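Local coordinates for glycoside hydrolase family protein (PDB 6Q2F) that is an alpha-L-rhamnosidase that probably releases L-rhamnose from glycosides by hydrolysis and binds a sodium ion, at residues L585-P590 against R619-A624; D594-R599 against A630-L635; L609-R614 against M646-A651. All coordinates share one frame; numbering follows the deposited sequence.

Interaction 1 (L585-P590 against R619-A624); sequences LEDHRP and RQTLIA. With NA (sodium ion), chain B.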
ATOM      1  N   LEU A 585       1.770  -2.292   4.351  1.00 25.50           N
ATOM      2  CA  LEU A 585       0.854  -1.282   4.893  1.00 28.15           C
ATOM      3  C   LEU A 585      -0.136  -0.697   3.910  1.00 29.66           C
ATOM      4  O   LEU A 585      -1.282  -0.595   4.203  1.00 26.15           O
ATOM      5  CB  LEU A 585       1.596  -0.184   5.652  1.00 27.37           C
ATOM      6  CG  LEU A 585       2.613  -0.630   6.684  1.00 31.32           C
ATOM      7  CD1 LEU A 585       3.386   0.525   7.254  1.00 25.11           C
ATOM      8  CD2 LEU A 585       1.973  -1.426   7.770  1.00 26.62           C
ATOM      9  N   GLU A 586       0.368  -0.342   2.739  1.00 24.45           N
ATOM     10  CA  GLU A 586      -0.420   0.184   1.618  1.00 27.75           C
ATOM     11  C   GLU A 586      -0.938   1.595   1.859  1.00 30.03           C
ATOM     12  O   GLU A 586      -0.683   2.492   1.045  1.00 28.80           O
ATOM     13  CB  GLU A 586      -1.607  -0.733   1.263  1.00 26.34           C
ATOM     14  CG  GLU A 586      -2.402  -0.216   0.041  1.00 28.85           C
ATOM     15  CD  GLU A 586      -3.571  -1.105  -0.348  1.00 35.51           C
ATOM     16  OE1 GLU A 586      -4.685  -0.564  -0.440  1.00 37.26           O
ATOM     17  OE2 GLU A 586      -3.379  -2.317  -0.568  1.00 35.65           O
ATOM     18  N   ASP A 587      -1.659   1.802   2.959  1.00 26.64           N
ATOM     19  CA  ASP A 587      -2.454   3.013   3.181  1.00 24.03           C
ATOM     20  C   ASP A 587      -2.011   3.682   4.483  1.00 31.20           C
ATOM     21  O   ASP A 587      -2.393   3.245   5.576  1.00 32.81           O
ATOM     22  CB  ASP A 587      -3.946   2.660   3.205  1.00 28.19           C
ATOM     23  CG  ASP A 587      -4.854   3.882   3.253  1.00 33.00           C
ATOM     24  OD1 ASP A 587      -4.355   5.017   3.151  1.00 31.08           O
ATOM     25  OD2 ASP A 587      -6.087   3.691   3.376  1.00 38.21           O
ATOM     26  N   HIS A 588      -1.225   4.757   4.352  1.00 28.44           N
ATOM     27  CA  HIS A 588      -0.705   5.543   5.487  1.00 28.05           C
ATOM     28  C   HIS A 588      -0.059   4.590   6.496  1.00 28.14           C
ATOM     29  O   HIS A 588       0.806   3.788   6.121  1.00 28.72           O
ATOM     30  CB  HIS A 588      -1.811   6.411   6.042  1.00 31.96           C
ATOM     31  CG  HIS A 588      -2.305   7.433   5.076  1.00 35.76           C
ATOM     32  ND1 HIS A 588      -3.210   7.137   4.081  1.00 35.27           N
ATOM     33  CD2 HIS A 588      -2.011   8.746   4.940  1.00 33.90           C
ATOM     34  CE1 HIS A 588      -3.463   8.228   3.380  1.00 39.99           C
ATOM     35  NE2 HIS A 588      -2.747   9.218   3.879  1.00 35.15           N
ATOM     36  N   ARG A 589      -0.448   4.626   7.771  1.00 27.93           N
ATOM     37  CA  ARG A 589       0.266   3.921   8.828  1.00 28.77           C
ATOM     38  C   ARG A 589      -0.749   3.201   9.702  1.00 33.37           C
ATOM     39  O   ARG A 589      -1.107   3.677  10.788  1.00 37.63           O
ATOM     40  CB  ARG A 589       1.137   4.889   9.634  1.00 33.35           C
ATOM     41  CG  ARG A 589       2.086   4.178  10.624  1.00 29.59           C
ATOM     42  CD  ARG A 589       3.035   5.153  11.302  1.00 30.22           C
ATOM     43  NE  ARG A 589       4.212   4.450  11.812  1.00 33.70           N
ATOM     44  CZ  ARG A 589       5.258   5.034  12.388  1.00 28.73           C
ATOM     45  NH1 ARG A 589       5.292   6.357  12.547  1.00 21.90           N
ATOM     46  NH2 ARG A 589       6.273   4.287  12.803  1.00 27.15           N
ATOM     47  N   PRO A 590      -1.254   2.054   9.243  1.00 30.92           N
ATOM     48  CA  PRO A 590      -2.295   1.354  10.009  1.00 28.70           C
ATOM     49  C   PRO A 590      -1.760   0.670  11.260  1.00 32.64           C
ATOM     50  O   PRO A 590      -2.533   0.428  12.191  1.00 30.12           O
ATOM     51  CB  PRO A 590      -2.835   0.330   9.005  1.00 27.36           C
ATOM     52  CG  PRO A 590      -1.680   0.066   8.121  1.00 26.47           C
ATOM     53  CD  PRO A 590      -0.938   1.366   7.989  1.00 26.74           C
ATOM     54  N   ARG A 619      -3.700   8.423  -5.410  1.00 31.28           N
ATOM     55  CA  ARG A 619      -3.491   8.465  -3.969  1.00 28.36           C
ATOM     56  C   ARG A 619      -2.005   8.351  -3.682  1.00 30.53           C
ATOM     57  O   ARG A 619      -1.378   7.350  -4.038  1.00 34.18           O
ATOM     58  CB  ARG A 619      -4.264   7.340  -3.299  1.00 24.82           C
ATOM     59  CG  ARG A 619      -5.787   7.505  -3.447  1.00 25.79           C
ATOM     60  CD  ARG A 619      -6.489   6.245  -2.933  1.00 30.23           C
ATOM     61  NE  ARG A 619      -6.104   5.913  -1.559  1.00 33.18           N
ATOM     62  CZ  ARG A 619      -6.159   4.688  -1.050  1.00 32.31           C
ATOM     63  NH1 ARG A 619      -6.556   3.673  -1.811  1.00 35.47           N
ATOM     64  NH2 ARG A 619      -5.800   4.472   0.210  1.00 36.50           N
ATOM     65  N   GLN A 620      -1.445   9.385  -3.052  1.00 33.36           N
ATOM     66  CA  GLN A 620      -0.001   9.437  -2.823  1.00 32.44           C
ATOM     67  C   GLN A 620       0.491   8.214  -2.054  1.00 29.77           C
ATOM     68  O   GLN A 620       1.566   7.686  -2.351  1.00 30.64           O
ATOM     69  CB  GLN A 620       0.364  10.721  -2.087  1.00 31.41           C
ATOM     70  CG  GLN A 620       0.083  11.980  -2.924  1.00 35.22           C
ATOM     71  CD  GLN A 620       0.830  11.974  -4.244  1.00 40.02           C
ATOM     72  OE1 GLN A 620       2.015  11.651  -4.299  1.00 48.67           O
ATOM     73  NE2 GLN A 620       0.134  12.310  -5.319  1.00 51.29           N
ATOM     74  N   THR A 621      -0.293   7.724  -1.086  1.00 27.24           N
ATOM     75  CA  THR A 621       0.178   6.588  -0.298  1.00 26.46           C
ATOM     76  C   THR A 621       0.446   5.376  -1.182  1.00 25.86           C
ATOM     77  O   THR A 621       1.304   4.542  -0.859  1.00 29.38           O
ATOM     78  CB  THR A 621      -0.834   6.251   0.805  1.00 28.48           C
ATOM     79  OG1 THR A 621      -0.288   5.245   1.665  1.00 30.66           O
ATOM     80  CG2 THR A 621      -2.175   5.770   0.220  1.00 22.44           C
ATOM     81  N   LEU A 622      -0.259   5.274  -2.307  1.00 28.45           N
ATOM     82  CA  LEU A 622      -0.096   4.141  -3.208  1.00 30.31           C
ATOM     83  C   LEU A 622       1.131   4.297  -4.097  1.00 29.50           C
ATOM     84  O   LEU A 622       1.679   3.298  -4.565  1.00 33.04           O
ATOM     85  CB  LEU A 622      -1.364   3.970  -4.053  1.00 26.52           C
ATOM     86  CG  LEU A 622      -2.630   3.701  -3.220  1.00 29.72           C
ATOM     87  CD1 LEU A 622      -3.829   3.361  -4.098  1.00 27.35           C
ATOM     88  CD2 LEU A 622      -2.366   2.567  -2.260  1.00 25.66           C
ATOM     89  N   ILE A 623       1.551   5.535  -4.365  1.00 28.70           N
ATOM     90  CA  ILE A 623       2.834   5.763  -5.029  1.00 21.93           C
ATOM     91  C   ILE A 623       3.971   5.290  -4.126  1.00 23.84           C
ATOM     92  O   ILE A 623       4.836   4.513  -4.536  1.00 28.37           O
ATOM     93  CB  ILE A 623       2.994   7.250  -5.399  1.00 27.58           C
ATOM     94  CG1 ILE A 623       1.841   7.752  -6.300  1.00 33.16           C
ATOM     95  CG2 ILE A 623       4.375   7.502  -5.996  1.00 31.85           C
ATOM     96  CD1 ILE A 623       1.633   6.980  -7.595  1.00 33.66           C
ATOM     97  N   ALA A 624       3.966   5.749  -2.869  1.00 25.54           N
ATOM     98  CA  ALA A 624       4.953   5.283  -1.892  1.00 24.94           C
ATOM     99  C   ALA A 624       4.895   3.771  -1.718  1.00 25.43           C
ATOM    100  O   ALA A 624       5.937   3.109  -1.654  1.00 28.18           O
ATOM    101  CB  ALA A 624       4.731   5.984  -0.550  1.00 21.31           C
TER
HETATM  102 NA    NA B1201      -4.448  -4.445  -0.410  1.00 37.66          NA
HETATM  103  O   HOH W   1      -6.171   1.652   0.202  1.00 37.76           O
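This contact lies beside the sodium site of the barrel domain. The loop after strand 579-582 meets the start of helix 620-636, and Thr-621 joins the two. Its CB lies over one face of the His-588 ring, 4.1 Å from ND1. Its OG1 is anti to the backbone N (chi1 -173°) and so enters the turn of the loop. There it donates to Glu-586 O at 2.8 Å, from above the carbonyl plane, and accepts from His-588 N at 2.9 Å along a nearly straight N-H (168°). The methyl CG2 rests 3.7 Å from Asp-587 OD1. A valine here removes OG1 and would probably leave the Glu-586 to His-588 turn less firmly held to the helix. Asp-587 has two partners. OD1 accepts from His-588 ND1 at 2.6 Å, and this bond lies in the ring plane. Arg-619 NH2 forms a salt bridge with the Asp-587 carboxylate, 3.3 Å from OD2 and about as far from OD1, with the two planes 78° apart. Asp-750 holds the other ring nitrogen of His-588, so the ring rotation is fixed at both ends. The Glu-586 side chain is extended, and its CG runs alongside Leu-622 CD2. Its carboxylate works in two directions. OE1 accepts from a water that in turn accepts from Arg-619 NH2, so the arginine probably adds to the stability of the charged carboxylate. Asp-503, Ser-504, Glu-583 and Glu-644 complete the metal site, where Glu-586 OE2 binds the sodium ion at 2.4 Å.

Interaction 2 (D594-R599 against A630-L635); sequences DDMAMR and ASVAHL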
ATOM      1  N   ASP A 594       7.848  -1.570   9.234  1.00 22.42           N
ATOM      2  CA  ASP A 594       8.501  -0.961   8.094  1.00 24.96           C
ATOM      3  C   ASP A 594       8.057  -1.680   6.826  1.00 25.29           C
ATOM      4  O   ASP A 594       8.199  -2.899   6.730  1.00 29.17           O
ATOM      5  CB  ASP A 594      10.016  -1.035   8.233  1.00 21.13           C
ATOM      6  CG  ASP A 594      10.710  -0.459   7.016  1.00 31.67           C
ATOM      7  OD1 ASP A 594      10.747   0.776   6.920  1.00 26.37           O
ATOM      8  OD2 ASP A 594      11.160  -1.234   6.161  1.00 33.30           O
ATOM      9  N   ASP A 595       7.558  -0.926   5.843  1.00 27.81           N
ATOM     10  CA  ASP A 595       6.946  -1.590   4.691  1.00 27.66           C
ATOM     11  C   ASP A 595       7.951  -2.104   3.663  1.00 25.99           C
ATOM     12  O   ASP A 595       7.535  -2.779   2.718  1.00 32.09           O
ATOM     13  CB  ASP A 595       5.884  -0.690   4.015  1.00 28.23           C
ATOM     14  CG  ASP A 595       6.334   0.743   3.786  1.00 35.07           C
ATOM     15  OD1 ASP A 595       7.462   1.119   4.170  1.00 34.54           O
ATOM     16  OD2 ASP A 595       5.518   1.510   3.226  1.00 30.69           O
HETATM   17  N   MSE A 596       9.244  -1.841   3.822  1.00 20.25           N
HETATM   18  CA  MSE A 596      10.240  -2.602   3.060  1.00 23.43           C
HETATM   19  C   MSE A 596      10.568  -3.901   3.779  1.00 24.78           C
HETATM   20  O   MSE A 596      10.607  -4.966   3.177  1.00 24.56           O
HETATM   21  CB  MSE A 596      11.522  -1.787   2.810  1.00 20.13           C
HETATM   22  CG  MSE A 596      11.285  -0.685   1.776  1.00 27.51           C
HETATM   23 SE   MSE A 596      12.969   0.159   1.233  1.00 30.96          SE
HETATM   24  CE  MSE A 596      13.858  -1.341   0.449  1.00 19.49           C
ATOM     25  N   ALA A 597      10.803  -3.803   5.083  1.00 22.42           N
ATOM     26  CA  ALA A 597      11.164  -4.996   5.840  1.00 23.31           C
ATOM     27  C   ALA A 597      10.045  -6.024   5.774  1.00 23.01           C
ATOM     28  O   ALA A 597      10.289  -7.220   5.604  1.00 26.46           O
ATOM     29  CB  ALA A 597      11.476  -4.610   7.289  1.00 24.26           C
HETATM   30  N   MSE A 598       8.814  -5.559   5.848  1.00 19.96           N
HETATM   31  CA  MSE A 598       7.639  -6.438   5.829  1.00 23.35           C
HETATM   32  C   MSE A 598       7.550  -7.245   4.531  1.00 27.97           C
HETATM   33  O   MSE A 598       6.929  -8.299   4.505  1.00 29.24           O
HETATM   34  CB  MSE A 598       6.378  -5.614   6.029  1.00 25.00           C
HETATM   35  CG  MSE A 598       6.216  -5.091   7.441  1.00 22.30           C
HETATM   36 SE   MSE A 598       5.008  -3.573   7.451  0.89 25.49          SE
HETATM   37  CE  MSE A 598       3.356  -4.622   7.164  1.00 27.70           C
ATOM     38  N   ARG A 599       8.197  -6.762   3.466  1.00 22.16           N
ATOM     39  CA  ARG A 599       8.122  -7.441   2.180  1.00 23.26           C
ATOM     40  C   ARG A 599       9.438  -8.082   1.762  1.00 26.45           C
ATOM     41  O   ARG A 599       9.486  -8.748   0.726  1.00 22.67           O
ATOM     42  CB  ARG A 599       7.632  -6.467   1.102  1.00 27.34           C
ATOM     43  CG  ARG A 599       6.172  -6.063   1.240  1.00 28.78           C
ATOM     44  CD  ARG A 599       5.676  -5.060   0.149  1.00 25.56           C
ATOM     45  NE  ARG A 599       6.122  -3.714   0.455  1.00 27.99           N
ATOM     46  CZ  ARG A 599       5.540  -2.606   0.026  1.00 30.85           C
ATOM     47  NH1 ARG A 599       4.467  -2.667  -0.749  1.00 30.26           N
ATOM     48  NH2 ARG A 599       6.032  -1.432   0.378  1.00 33.65           N
ATOM     49  N   ALA A 630       8.894  -1.796  -5.101  1.00 22.18           N
ATOM     50  CA  ALA A 630       9.890  -1.911  -6.159  1.00 23.22           C
ATOM     51  C   ALA A 630      11.294  -1.875  -5.572  1.00 23.35           C
ATOM     52  O   ALA A 630      12.167  -2.644  -5.992  1.00 25.82           O
ATOM     53  CB  ALA A 630       9.715  -0.795  -7.193  1.00 19.49           C
ATOM     54  N   SER A 631      11.525  -1.006  -4.582  1.00 23.38           N
ATOM     55  CA  SER A 631      12.841  -0.937  -3.955  1.00 25.47           C
ATOM     56  C   SER A 631      13.212  -2.270  -3.319  1.00 24.09           C
ATOM     57  O   SER A 631      14.358  -2.716  -3.421  1.00 21.93           O
ATOM     58  CB  SER A 631      12.868   0.186  -2.921  1.00 23.99           C
ATOM     59  OG  SER A 631      12.463   1.417  -3.508  1.00 24.88           O
ATOM     60  N   VAL A 632      12.252  -2.929  -2.666  1.00 19.13           N
ATOM     61  CA  VAL A 632      12.532  -4.238  -2.068  1.00 22.15           C
ATOM     62  C   VAL A 632      13.032  -5.197  -3.137  1.00 22.74           C
ATOM     63  O   VAL A 632      14.103  -5.810  -3.003  1.00 22.76           O
ATOM     64  CB  VAL A 632      11.284  -4.798  -1.352  1.00 24.10           C
ATOM     65  CG1 VAL A 632      11.533  -6.260  -0.937  1.00 19.59           C
ATOM     66  CG2 VAL A 632      10.972  -3.980  -0.108  1.00 21.12           C
ATOM     67  N   ALA A 633      12.274  -5.317  -4.231  1.00 24.06           N
ATOM     68  CA  ALA A 633      12.625  -6.271  -5.276  1.00 23.12           C
ATOM     69  C   ALA A 633      13.987  -5.963  -5.893  1.00 23.18           C
ATOM     70  O   ALA A 633      14.699  -6.878  -6.308  1.00 26.39           O
ATOM     71  CB  ALA A 633      11.545  -6.285  -6.353  1.00 19.20           C
ATOM     72  N   HIS A 634      14.346  -4.682  -5.997  1.00 23.59           N
ATOM     73  CA  HIS A 634      15.653  -4.332  -6.548  1.00 24.92           C
ATOM     74  C   HIS A 634      16.764  -4.698  -5.569  1.00 31.35           C
ATOM     75  O   HIS A 634      17.772  -5.303  -5.953  1.00 26.46           O
ATOM     76  CB  HIS A 634      15.716  -2.833  -6.884  1.00 19.87           C
ATOM     77  CG  HIS A 634      14.657  -2.366  -7.832  1.00 24.39           C
ATOM     78  ND1 HIS A 634      14.333  -1.032  -7.973  1.00 26.44           N
ATOM     79  CD2 HIS A 634      13.847  -3.041  -8.685  1.00 25.59           C
ATOM     80  CE1 HIS A 634      13.366  -0.903  -8.866  1.00 26.12           C
ATOM     81  NE2 HIS A 634      13.061  -2.107  -9.321  1.00 28.31           N
ATOM     82  N   LEU A 635      16.589  -4.343  -4.300  1.00 30.44           N
ATOM     83  CA  LEU A 635      17.634  -4.564  -3.310  1.00 27.02           C
ATOM     84  C   LEU A 635      17.758  -6.033  -2.925  1.00 29.58           C
ATOM     85  O   LEU A 635      18.871  -6.567  -2.904  1.00 26.68           O
ATOM     86  CB  LEU A 635      17.370  -3.690  -2.085  1.00 22.85           C
ATOM     87  CG  LEU A 635      17.786  -2.264  -2.435  1.00 27.03           C
ATOM     88  CD1 LEU A 635      16.894  -1.284  -1.751  1.00 30.60           C
ATOM     89  CD2 LEU A 635      19.240  -2.034  -2.013  1.00 24.55           C
TER
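The backbone of 595-598 coils like a helix but lacks the full hydrogen-bond pattern of one, and it lies against helix 620-636, with Met-596 CA 5.9 Å from Val-632 CA. An Asx motif at Asp-594 starts the turn, which belongs to the loop between barrel strands 579-582 and 604-610. No hydrogen bond crosses the contact, and all five touching residues are buried. Val-632 points at the turn and spreads its two methyls over it. CG2 sits against Met-596, 3.7 Å from CB and 3.4 Å from O. CG1 lies 3.6 Å from Arg-599 O. Met-596, a selenomethionine, runs past the valine in the opposite direction. Its chain is extended to SE and then bends (chi3 62°). The bend sets CE against two side chains of the helix, 3.8 Å from Ser-631 CB and 3.7 Å from Leu-635 CD1. Ser-631 offers its CB to this contact, while its OG bonds back to Lys-627 O. Arg-599 turns its charged end away from the valine and back over its own loop. NE donates to Asp-595 O at 2.8 Å, nearly along the C=O axis, and NH1 forms a salt bridge with Asp-625 of the same helix. At the start of the turn, Asp-594 OD2 uses its anti lone pair to accept from Ala-597 N at 2.8 Å.

Interaction 3 (L609-R614 against M646-A651); sequences LWTFNR and MTASMA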
ATOM      1  N   LEU A 609      -2.526   0.017  -6.648  1.00 26.25           N
ATOM      2  CA  LEU A 609      -2.842   1.314  -7.248  1.00 24.14           C
ATOM      3  C   LEU A 609      -4.312   1.356  -7.620  1.00 26.58           C
ATOM      4  O   LEU A 609      -4.795   0.470  -8.324  1.00 34.09           O
ATOM      5  CB  LEU A 609      -2.002   1.627  -8.497  1.00 25.45           C
ATOM      6  CG  LEU A 609      -2.532   2.957  -9.084  1.00 33.45           C
ATOM      7  CD1 LEU A 609      -2.077   4.192  -8.252  1.00 26.90           C
ATOM      8  CD2 LEU A 609      -2.216   3.156 -10.573  1.00 35.87           C
ATOM      9  N   TRP A 610      -5.005   2.391  -7.153  1.00 24.27           N
ATOM     10  CA  TRP A 610      -6.405   2.613  -7.479  1.00 25.95           C
ATOM     11  C   TRP A 610      -6.528   3.528  -8.698  1.00 28.20           C
ATOM     12  O   TRP A 610      -5.655   4.354  -8.969  1.00 35.59           O
ATOM     13  CB  TRP A 610      -7.145   3.246  -6.299  1.00 20.72           C
ATOM     14  CG  TRP A 610      -7.439   2.309  -5.160  1.00 34.69           C
ATOM     15  CD1 TRP A 610      -6.642   1.309  -4.695  1.00 38.10           C
ATOM     16  CD2 TRP A 610      -8.613   2.296  -4.356  1.00 38.03           C
ATOM     17  NE1 TRP A 610      -7.251   0.671  -3.654  1.00 37.39           N
ATOM     18  CE2 TRP A 610      -8.467   1.259  -3.426  1.00 40.06           C
ATOM     19  CE3 TRP A 610      -9.783   3.062  -4.335  1.00 48.85           C
ATOM     20  CZ2 TRP A 610      -9.439   0.970  -2.472  1.00 39.06           C
ATOM     21  CZ3 TRP A 610     -10.751   2.768  -3.393  1.00 50.27           C
ATOM     22  CH2 TRP A 610     -10.571   1.728  -2.474  1.00 45.78           C
ATOM     23  N   THR A 611      -7.614   3.357  -9.449  1.00 24.87           N
ATOM     24  CA  THR A 611      -7.919   4.318 -10.491  1.00 21.68           C
ATOM     25  C   THR A 611      -8.176   5.681  -9.862  1.00 27.50           C
ATOM     26  O   THR A 611      -8.549   5.801  -8.690  1.00 29.11           O
ATOM     27  CB  THR A 611      -9.128   3.869 -11.299  1.00 26.49           C
ATOM     28  OG1 THR A 611     -10.297   3.951 -10.482  1.00 28.41           O
ATOM     29  CG2 THR A 611      -8.915   2.421 -11.776  1.00 26.06           C
ATOM     30  N   PHE A 612      -7.952   6.722 -10.655  1.00 29.76           N
ATOM     31  CA  PHE A 612      -8.104   8.081 -10.159  1.00 32.57           C
ATOM     32  C   PHE A 612      -8.468   8.992 -11.322  1.00 36.52           C
ATOM     33  O   PHE A 612      -8.077   8.743 -12.468  1.00 38.40           O
ATOM     34  CB  PHE A 612      -6.820   8.569  -9.484  1.00 29.32           C
ATOM     35  CG  PHE A 612      -5.611   8.521 -10.387  1.00 32.09           C
ATOM     36  CD1 PHE A 612      -4.849   7.367 -10.478  1.00 27.48           C
ATOM     37  CD2 PHE A 612      -5.238   9.627 -11.142  1.00 32.52           C
ATOM     38  CE1 PHE A 612      -3.747   7.312 -11.314  1.00 29.30           C
ATOM     39  CE2 PHE A 612      -4.120   9.592 -11.971  1.00 28.54           C
ATOM     40  CZ  PHE A 612      -3.382   8.433 -12.067  1.00 28.70           C
ATOM     41  N   ASN A 613      -9.204  10.056 -11.016  1.00 34.38           N
ATOM     42  CA  ASN A 613      -9.435  11.109 -11.999  1.00 40.44           C
ATOM     43  C   ASN A 613      -8.148  11.874 -12.289  1.00 40.59           C
ATOM     44  O   ASN A 613      -7.359  12.174 -11.384  1.00 42.29           O
ATOM     45  CB  ASN A 613     -10.515  12.064 -11.501  1.00 45.42           C
ATOM     46  CG  ASN A 613     -11.860  11.379 -11.368  1.00 56.34           C
ATOM     47  OD1 ASN A 613     -12.249  10.590 -12.231  1.00 53.28           O
ATOM     48  ND2 ASN A 613     -12.569  11.657 -10.279  1.00 63.09           N
ATOM     49  N   ARG A 614      -7.937  12.194 -13.568  1.00 42.91           N
ATOM     50  CA  ARG A 614      -6.726  12.906 -13.961  1.00 43.94           C
ATOM     51  C   ARG A 614      -6.590  14.216 -13.200  1.00 41.50           C
ATOM     52  O   ARG A 614      -5.489  14.580 -12.775  1.00 46.15           O
ATOM     53  CB  ARG A 614      -6.725  13.152 -15.470  1.00 43.39           C
ATOM     54  CG  ARG A 614      -5.351  13.567 -15.995  1.00 49.65           C
ATOM     55  CD  ARG A 614      -5.379  13.913 -17.473  1.00 49.13           C
ATOM     56  NE  ARG A 614      -5.773  12.768 -18.283  1.00 45.97           N
ATOM     57  CZ  ARG A 614      -4.925  12.025 -18.987  1.00 45.36           C
ATOM     58  NH1 ARG A 614      -3.624  12.306 -18.985  1.00 44.56           N
ATOM     59  NH2 ARG A 614      -5.381  11.000 -19.698  1.00 43.51           N
HETATM   60  N   MSE A 646      -5.653  -1.260 -10.222  1.00 25.96           N
HETATM   61  CA  MSE A 646      -6.780  -0.594 -10.868  1.00 31.13           C
HETATM   62  C   MSE A 646      -8.076  -0.818 -10.160  1.00 33.55           C
HETATM   63  O   MSE A 646      -9.158  -0.857 -10.779  1.00 35.09           O
HETATM   64  CB  MSE A 646      -6.904  -1.022 -12.334  1.00 28.67           C
HETATM   65  CG  MSE A 646      -5.736  -0.524 -13.124  1.00 27.93           C
HETATM   66 SE   MSE A 646      -5.796  -0.910 -15.024  1.00 38.42          SE
HETATM   67  CE  MSE A 646      -5.355  -2.632 -14.844  1.00 27.06           C
ATOM     68  N   THR A 647      -7.973  -0.939  -8.846  1.00 28.48           N
ATOM     69  CA  THR A 647      -9.168  -0.917  -8.026  1.00 26.19           C
ATOM     70  C   THR A 647      -9.937   0.362  -8.310  1.00 28.84           C
ATOM     71  O   THR A 647      -9.346   1.438  -8.459  1.00 30.73           O
ATOM     72  CB  THR A 647      -8.811  -1.005  -6.546  1.00 29.83           C
ATOM     73  OG1 THR A 647      -8.039  -2.187  -6.323  1.00 39.20           O
ATOM     74  CG2 THR A 647     -10.092  -1.053  -5.725  1.00 32.02           C
ATOM     75  N   ALA A 648     -11.254   0.234  -8.418  1.00 33.29           N
ATOM     76  CA  ALA A 648     -12.126   1.351  -8.729  1.00 35.88           C
ATOM     77  C   ALA A 648     -13.324   1.321  -7.799  1.00 37.95           C
ATOM     78  O   ALA A 648     -13.821   0.254  -7.434  1.00 38.61           O
ATOM     79  CB  ALA A 648     -12.595   1.303 -10.184  1.00 36.48           C
ATOM     80  N   SER A 649     -13.788   2.503  -7.433  1.00 45.12           N
ATOM     81  CA  SER A 649     -14.896   2.653  -6.506  1.00 45.25           C
ATOM     82  C   SER A 649     -16.036   3.414  -7.172  1.00 43.08           C
ATOM     83  O   SER A 649     -15.822   4.498  -7.716  1.00 46.74           O
ATOM     84  CB  SER A 649     -14.420   3.369  -5.235  1.00 40.08           C
ATOM     85  OG  SER A 649     -15.507   3.645  -4.394  1.00 50.37           O
HETATM   86  N   MSE A 650     -17.235   2.830  -7.134  1.00 46.45           N
HETATM   87  CA  MSE A 650     -18.462   3.474  -7.592  1.00 54.55           C
HETATM   88  C   MSE A 650     -18.362   3.963  -9.040  1.00 56.65           C
HETATM   89  O   MSE A 650     -18.712   5.098  -9.362  1.00 53.59           O
HETATM   90  CB  MSE A 650     -18.827   4.620  -6.649  1.00 71.81           C
HETATM   91  CG  MSE A 650     -19.219   4.133  -5.264  1.00 92.95           C
HETATM   92 SE   MSE A 650     -19.778   5.545  -4.061  1.00120.94          SE
HETATM   93  CE  MSE A 650     -18.075   6.354  -3.577  1.00126.44           C
ATOM     94  N   ALA A 651     -17.874   3.082  -9.907  1.00 53.14           N
ATOM     95  CA  ALA A 651     -17.785   3.343 -11.346  1.00 49.12           C
ATOM     96  C   ALA A 651     -18.178   2.073 -12.090  1.00 42.34           C
ATOM     97  O   ALA A 651     -17.348   1.423 -12.734  1.00 45.06           O
ATOM     98  CB  ALA A 651     -16.379   3.815 -11.728  1.00 40.90           C
TER
HETATM   99  O   HOH W   2     -11.127   4.709  -7.492  1.00 46.00           O
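A beta-alpha-beta unit holds this contact: strand 604-610, helix 620-636 and strand 642-649. The two strands lie next to each other and run parallel. Trp-610 pairs with Thr-647, and two backbone bonds flank the pair. Met-646 N donates to Leu-609 O at 2.7 Å, and Thr-611 N donates to Thr-647 O at 2.8 Å. Both donors sit nearly along the C=O axis of their acceptor. The side chains of the pair lie on the same face of the sheet. Trp-610 has CG anti to the carbonyl carbon (chi1 -75°), which lays the indole over Thr-647. Thr-647 CB makes a CH-pi contact with the five-membered ring, 3.6 Å from its centroid and only 8° off the ring normal. The methyl CG2 continues along the same face toward the six-membered ring, with Trp-610 CE2 its nearest atom. Arg-619 lies against the opposite face in a cation-pi contact, so the indole is held between a threonine and a guanidinium. These are neighbouring strands of the closed ring of eight parallel strands that makes a TIM barrel, and Glu-644, earlier on strand 642-649, binds the sodium ion. Thr-611, just past the end of the strand, points its CB toward the neighbouring strand. Its OG1 is in the crowded position between the backbone N and the carbonyl carbon, 3.5 Å from Ala-648 CB. Its methyl CG2 packs against Met-646, 3.4 Å from O, and its side chain also touches Phe-663 of helix 657-670. Beyond the pairing the chains part, and a water links them: it donates to Thr-611 O at 3.0 Å and accepts weakly from Ser-649 N. Alongside it, the far end of the indole approaches the second strand, with Trp-610 CZ3 4.1 Å from Ser-649 CB.

Overall arrangement
The chain passes first through 585-590, 594-599 and 609-614, then through their partners in the same order. Interaction 1 closes when 619-624 returns to the loop after strand 579-582. Interaction 2 closes next, one loop segment and about three helix turns further on. Interaction 3 closes last, at strand 642-649. All three therefore cross, and none nests inside another. Interactions 1 and 2 tie one long loop to helix 620-636 at two levels, and they touch where Leu-585 meets Met-598. Interaction 3 joins the strands before and after that helix. It meets interaction 1 through Leu-622 and Trp-610, whereas interactions 2 and 3 stay about 10 Å apart at their nearest atoms.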